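Local structure of arginase, mitochondrial (Medicago truncatula, 6VSS) at residues T41-R46 and S139-L144; T114-V119 and D149-L154. The protein hydrolyses L-arginine to urea and L-ornithine, and agmatine to urea and putrescine, as a manganese-dependent homohexamer. One frame throughout, in Å; residues are numbered along the deposited sequence.

Interaction 1 of 2, residues T41-R46 and S139-L144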
# COMPACT_ATOMS: atom_id res chain seq x y z
N THR B 41 2.78 -36.90 18.65
CA THR B 41 4.12 -37.18 19.20
C THR B 41 5.01 -35.93 19.04
O THR B 41 5.70 -35.62 19.98
CB THR B 41 4.68 -38.42 18.52
OG1 THR B 41 3.70 -39.44 18.72
CG2 THR B 41 6.02 -38.85 19.08
N PHE B 42 5.00 -35.20 17.92
CA PHE B 42 5.86 -33.99 17.78
C PHE B 42 5.46 -33.00 18.88
O PHE B 42 6.37 -32.48 19.62
CB PHE B 42 5.73 -33.32 16.41
CG PHE B 42 6.57 -32.08 16.27
CD1 PHE B 42 7.93 -32.17 16.04
CD2 PHE B 42 6.01 -30.83 16.34
CE1 PHE B 42 8.71 -31.03 15.89
CE2 PHE B 42 6.78 -29.69 16.19
CZ PHE B 42 8.13 -29.80 15.98
N ILE B 43 4.15 -32.73 18.98
CA ILE B 43 3.58 -31.81 20.02
C ILE B 43 3.94 -32.39 21.39
O ILE B 43 4.36 -31.62 22.24
CB ILE B 43 2.05 -31.54 19.88
CG1 ILE B 43 1.60 -30.97 18.53
CG2 ILE B 43 1.55 -30.67 21.04
CD1 ILE B 43 1.98 -29.52 18.27
N ARG B 44 3.83 -33.70 21.59
CA ARG B 44 4.14 -34.32 22.90
C ARG B 44 5.57 -33.91 23.27
O ARG B 44 5.76 -33.46 24.39
CB ARG B 44 3.98 -35.85 22.93
CG ARG B 44 4.22 -36.48 24.30
CD ARG B 44 3.77 -37.94 24.50
NE ARG B 44 2.52 -38.24 23.80
CZ ARG B 44 2.39 -39.01 22.69
NH1 ARG B 44 1.21 -39.14 22.11
NH2 ARG B 44 3.43 -39.62 22.15
N GLU B 45 6.51 -34.04 22.35
CA GLU B 45 7.97 -33.85 22.63
C GLU B 45 8.28 -32.37 22.83
O GLU B 45 9.14 -32.04 23.67
CB GLU B 45 8.83 -34.41 21.50
CG GLU B 45 8.71 -35.93 21.33
CD GLU B 45 9.24 -36.68 22.53
OE1 GLU B 45 10.13 -36.11 23.20
OE2 GLU B 45 8.76 -37.82 22.79
N ARG B 46 7.59 -31.48 22.12
CA ARG B 46 7.86 -30.04 22.37
C ARG B 46 7.30 -29.70 23.74
O ARG B 46 7.97 -28.96 24.48
CB ARG B 46 7.33 -29.20 21.21
CG ARG B 46 8.19 -29.36 19.97
CD ARG B 46 9.33 -28.35 19.95
NE ARG B 46 8.92 -26.96 20.10
CZ ARG B 46 9.70 -26.00 20.57
NH1 ARG B 46 10.98 -26.24 20.86
NH2 ARG B 46 9.21 -24.78 20.69
N SER B 139 -7.99 -30.97 20.08
CA SER B 139 -8.27 -31.23 21.53
C SER B 139 -7.09 -31.99 22.15
O SER B 139 -6.67 -31.64 23.28
CB SER B 139 -9.57 -31.98 21.76
OG SER B 139 -10.69 -31.21 21.36
N GLU B 140 -6.66 -33.09 21.51
CA GLU B 140 -5.53 -33.91 22.03
C GLU B 140 -4.32 -33.01 22.18
O GLU B 140 -3.69 -33.05 23.23
CB GLU B 140 -5.20 -35.06 21.10
CG GLU B 140 -6.30 -36.10 20.99
CD GLU B 140 -6.74 -36.74 22.29
OE1 GLU B 140 -5.90 -36.87 23.19
OE2 GLU B 140 -7.94 -37.09 22.39
N SER B 141 -4.04 -32.16 21.19
CA SER B 141 -2.93 -31.18 21.25
C SER B 141 -3.02 -30.35 22.52
O SER B 141 -2.02 -30.28 23.26
CB SER B 141 -2.89 -30.35 20.01
OG SER B 141 -2.54 -31.20 18.93
N VAL B 142 -4.18 -29.77 22.78
CA VAL B 142 -4.40 -28.95 24.00
C VAL B 142 -4.09 -29.79 25.24
O VAL B 142 -3.37 -29.29 26.09
CB VAL B 142 -5.82 -28.34 24.06
CG1 VAL B 142 -6.03 -27.61 25.36
CG2 VAL B 142 -6.08 -27.39 22.88
N LYS B 143 -4.53 -31.05 25.27
CA LYS B 143 -4.41 -31.93 26.46
C LYS B 143 -2.94 -32.26 26.72
O LYS B 143 -2.54 -32.30 27.92
CB LYS B 143 -5.27 -33.19 26.28
CG LYS B 143 -6.77 -32.95 26.32
CD LYS B 143 -7.64 -34.22 26.30
CE LYS B 143 -9.10 -33.87 26.46
NZ LYS B 143 -9.99 -35.04 26.42
N LEU B 144 -2.17 -32.48 25.64
CA LEU B 144 -0.72 -32.74 25.70
C LEU B 144 -0.01 -31.54 26.34
O LEU B 144 0.88 -31.81 27.15
CB LEU B 144 -0.17 -33.12 24.31
CG LEU B 144 -0.63 -34.50 23.77
CD1 LEU B 144 -0.34 -34.67 22.29
CD2 LEU B 144 0.03 -35.66 24.54

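Interaction 2 of 2, residues T114-V119 and D149-L154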
# COMPACT_ATOMS: atom_id res chain seq x y z
N THR B 114 6.31 -19.35 26.59
CA THR B 114 7.13 -20.30 25.83
C THR B 114 6.34 -20.74 24.59
O THR B 114 5.11 -20.87 24.68
CB THR B 114 7.57 -21.41 26.79
OG1 THR B 114 8.61 -22.14 26.17
CG2 THR B 114 6.49 -22.41 27.09
N ASN B 115 7.04 -21.11 23.53
CA ASN B 115 6.42 -21.68 22.32
C ASN B 115 6.44 -23.21 22.42
O ASN B 115 7.49 -23.74 22.65
CB ASN B 115 7.16 -21.25 21.06
CG ASN B 115 6.44 -21.72 19.81
OD1 ASN B 115 5.20 -21.86 19.78
ND2 ASN B 115 7.19 -22.02 18.78
N VAL B 116 5.33 -23.88 22.18
CA VAL B 116 5.30 -25.36 22.03
C VAL B 116 5.37 -25.64 20.53
O VAL B 116 6.39 -26.16 20.09
CB VAL B 116 4.05 -25.97 22.68
CG1 VAL B 116 3.82 -27.41 22.22
CG2 VAL B 116 4.11 -25.91 24.20
N GLY B 117 4.39 -25.17 19.75
CA GLY B 117 4.47 -25.22 18.28
C GLY B 117 3.11 -25.28 17.63
O GLY B 117 2.15 -24.91 18.28
N ASP B 118 3.06 -25.66 16.36
CA ASP B 118 1.88 -25.58 15.51
C ASP B 118 1.41 -27.01 15.28
O ASP B 118 2.25 -27.86 14.97
CB ASP B 118 2.19 -24.84 14.21
CG ASP B 118 2.38 -23.35 14.37
OD1 ASP B 118 2.34 -22.86 15.49
OD2 ASP B 118 2.55 -22.69 13.36
N VAL B 119 0.13 -27.27 15.48
CA VAL B 119 -0.53 -28.47 14.91
C VAL B 119 -0.51 -28.33 13.39
O VAL B 119 -1.11 -27.38 12.88
CB VAL B 119 -1.98 -28.63 15.38
CG1 VAL B 119 -2.64 -29.84 14.71
CG2 VAL B 119 -2.07 -28.69 16.90
N ASP B 149 2.30 -29.82 33.34
CA ASP B 149 2.24 -28.70 34.31
C ASP B 149 3.68 -28.24 34.53
O ASP B 149 4.56 -29.10 34.65
CB ASP B 149 1.64 -29.16 35.64
CG ASP B 149 2.68 -29.47 36.70
OD1 ASP B 149 3.23 -28.51 37.28
OD2 ASP B 149 2.94 -30.66 36.93
N PRO B 150 3.97 -26.92 34.58
CA PRO B 150 2.98 -25.89 34.86
C PRO B 150 2.47 -25.21 33.58
O PRO B 150 1.96 -24.11 33.68
CB PRO B 150 3.82 -24.89 35.66
CG PRO B 150 5.18 -24.95 35.01
CD PRO B 150 5.31 -26.35 34.45
N LEU B 151 2.66 -25.85 32.42
CA LEU B 151 2.26 -25.24 31.12
C LEU B 151 0.75 -25.05 31.11
O LEU B 151 0.01 -25.99 31.54
CB LEU B 151 2.64 -26.13 29.95
CG LEU B 151 4.12 -26.52 29.84
CD1 LEU B 151 4.36 -27.16 28.48
CD2 LEU B 151 5.02 -25.33 30.07
N ARG B 152 0.31 -23.93 30.55
CA ARG B 152 -1.11 -23.60 30.31
C ARG B 152 -1.24 -23.13 28.85
O ARG B 152 -0.46 -22.30 28.42
CB ARG B 152 -1.66 -22.61 31.34
CG ARG B 152 -1.79 -23.19 32.74
CD ARG B 152 -2.61 -22.29 33.64
NE ARG B 152 -2.48 -22.74 35.01
CZ ARG B 152 -3.28 -22.44 36.02
NH1 ARG B 152 -4.32 -21.65 35.86
NH2 ARG B 152 -3.03 -22.94 37.21
N PRO B 153 -2.22 -23.68 28.11
CA PRO B 153 -2.35 -23.45 26.67
C PRO B 153 -2.86 -22.05 26.31
O PRO B 153 -3.97 -21.68 26.72
CB PRO B 153 -3.38 -24.50 26.25
CG PRO B 153 -4.22 -24.62 27.47
CD PRO B 153 -3.18 -24.67 28.57
N LEU B 154 -2.01 -21.29 25.63
CA LEU B 154 -2.38 -20.02 24.95
C LEU B 154 -2.36 -20.34 23.43
O LEU B 154 -1.32 -20.49 22.83
CB LEU B 154 -1.44 -18.90 25.42
CG LEU B 154 -1.99 -17.48 25.22
CD1 LEU B 154 -1.07 -16.42 25.86
CD2 LEU B 154 -2.13 -17.20 23.72

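Interaction 1 of 2, residues T41-R46 and S139-L144
Leu144 turns its side chain from helix 131-146 toward helix 25-57 and meets it on two levels. On the outer side its CD2 lies 3.7 Å from Arg44 NE, at the edge of the guanidinium and near its plane. The arginine chain passes slantwise by the end of the leucine: it leaves its helix with CG anti to the backbone N (chi1 -176°) and then bends at chi3, which brings NE beside CD2. Arginine suits this exposed border, since its long chain can touch a methyl while its charged end remains at the surface. On the inner side Leu144 CB faces Ile43 CG2 at 4.4 Å, a loose apolar contact. The other branch of the isoleucine, CG1, approaches Ser141 OG to 4.2 Å. That hydroxyl is satisfied within its own helix by a hydrogen bond with Val137 O, so this small residue can sit in a buried, apolar seam. No hydrogen bond joins the segments; the contact rests on van der Waals packing, and the segment axes approach to 9.5 Å and cross at -20°. Beneath lies the sheet, where Ile43 and Ser141 rest on Leu67 of strand 63-69 and Ile43 also reaches Val116 of strand 113-118, while Leu40, one turn before Arg44, touches Ser141 and Leu144. Helix 163-174 flanks helix 131-146 through Val142, whereas Glu45 forms a salt bridge with Arg34 of a second subunit and Phe42 packs on Glu123 of that subunit.

Interaction 2 of 2, residues T114-V119 and D149-L154
Leu151 reaches toward Thr114 and Val116 from a strand that is not their immediate neighbour, so its length is what makes the contact. Its CB already points that way but is still 6.1 Å from Thr114 CG2, and CG closes only part of the gap to Val116. The fork at the end does the touching. CD2 comes within 4.4 Å of Thr114 CG2, and CD1 within 4.5 Å of Val116 CG2, so each methyl serves one partner. The first torsion (chi1 -56°) sets CG beside the backbone N, and the second (chi2 -168°) spreads the methyls to their two partners. Threonine suits position 114 because it has both a methyl, which faces the leucine, and a hydroxyl, whose OG1 is hydrogen-bonded to Lys50 of helix 25-57. Val116, beta-branched, fits a strand well and offers CG2 to Leu151. These are loose van der Waals contacts among buried residues, with no hydrogen bond between the segments and alpha carbons 8.7 Å apart at the nearest pair, Thr114 and Leu151. The space is bridged by strand 63-69, which pairs with strand 113-118 through its backbone; its small Ser65 touches both Thr114 and Leu151. Val145 of helix 131-146 also packs on Leu151. Strand 113-118, helix 131-146 and strand 151-157 thus form a beta-alpha-beta crossover that skips over one intervening strand, at the edge of the parallel eight-stranded sheet characteristic of the arginase fold.

In the fold
Interactions 1 and 2 have centres 9 Å apart and make successive layers of the same region: helices 25-57 and 131-146 above, strands 113-118 and 151-157 below. Along the chain the segments alternate, 41-46, 114-119, 139-144, 149-154, so the two contacts interlock along the chain. The layers are joined directly. Arg46 NE is probably hydrogen-bonded to Val116 O at 2.7 Å, and Ser141 OG packs against Val119 CG2. Both contacts lie away from the manganese site, at the sheet edge where strand 113-118 is outermost within the chain. The same region meets a second subunit, where Arg46 pairs with Asp126 of that subunit, placing this part of the core behind a hexamer interface.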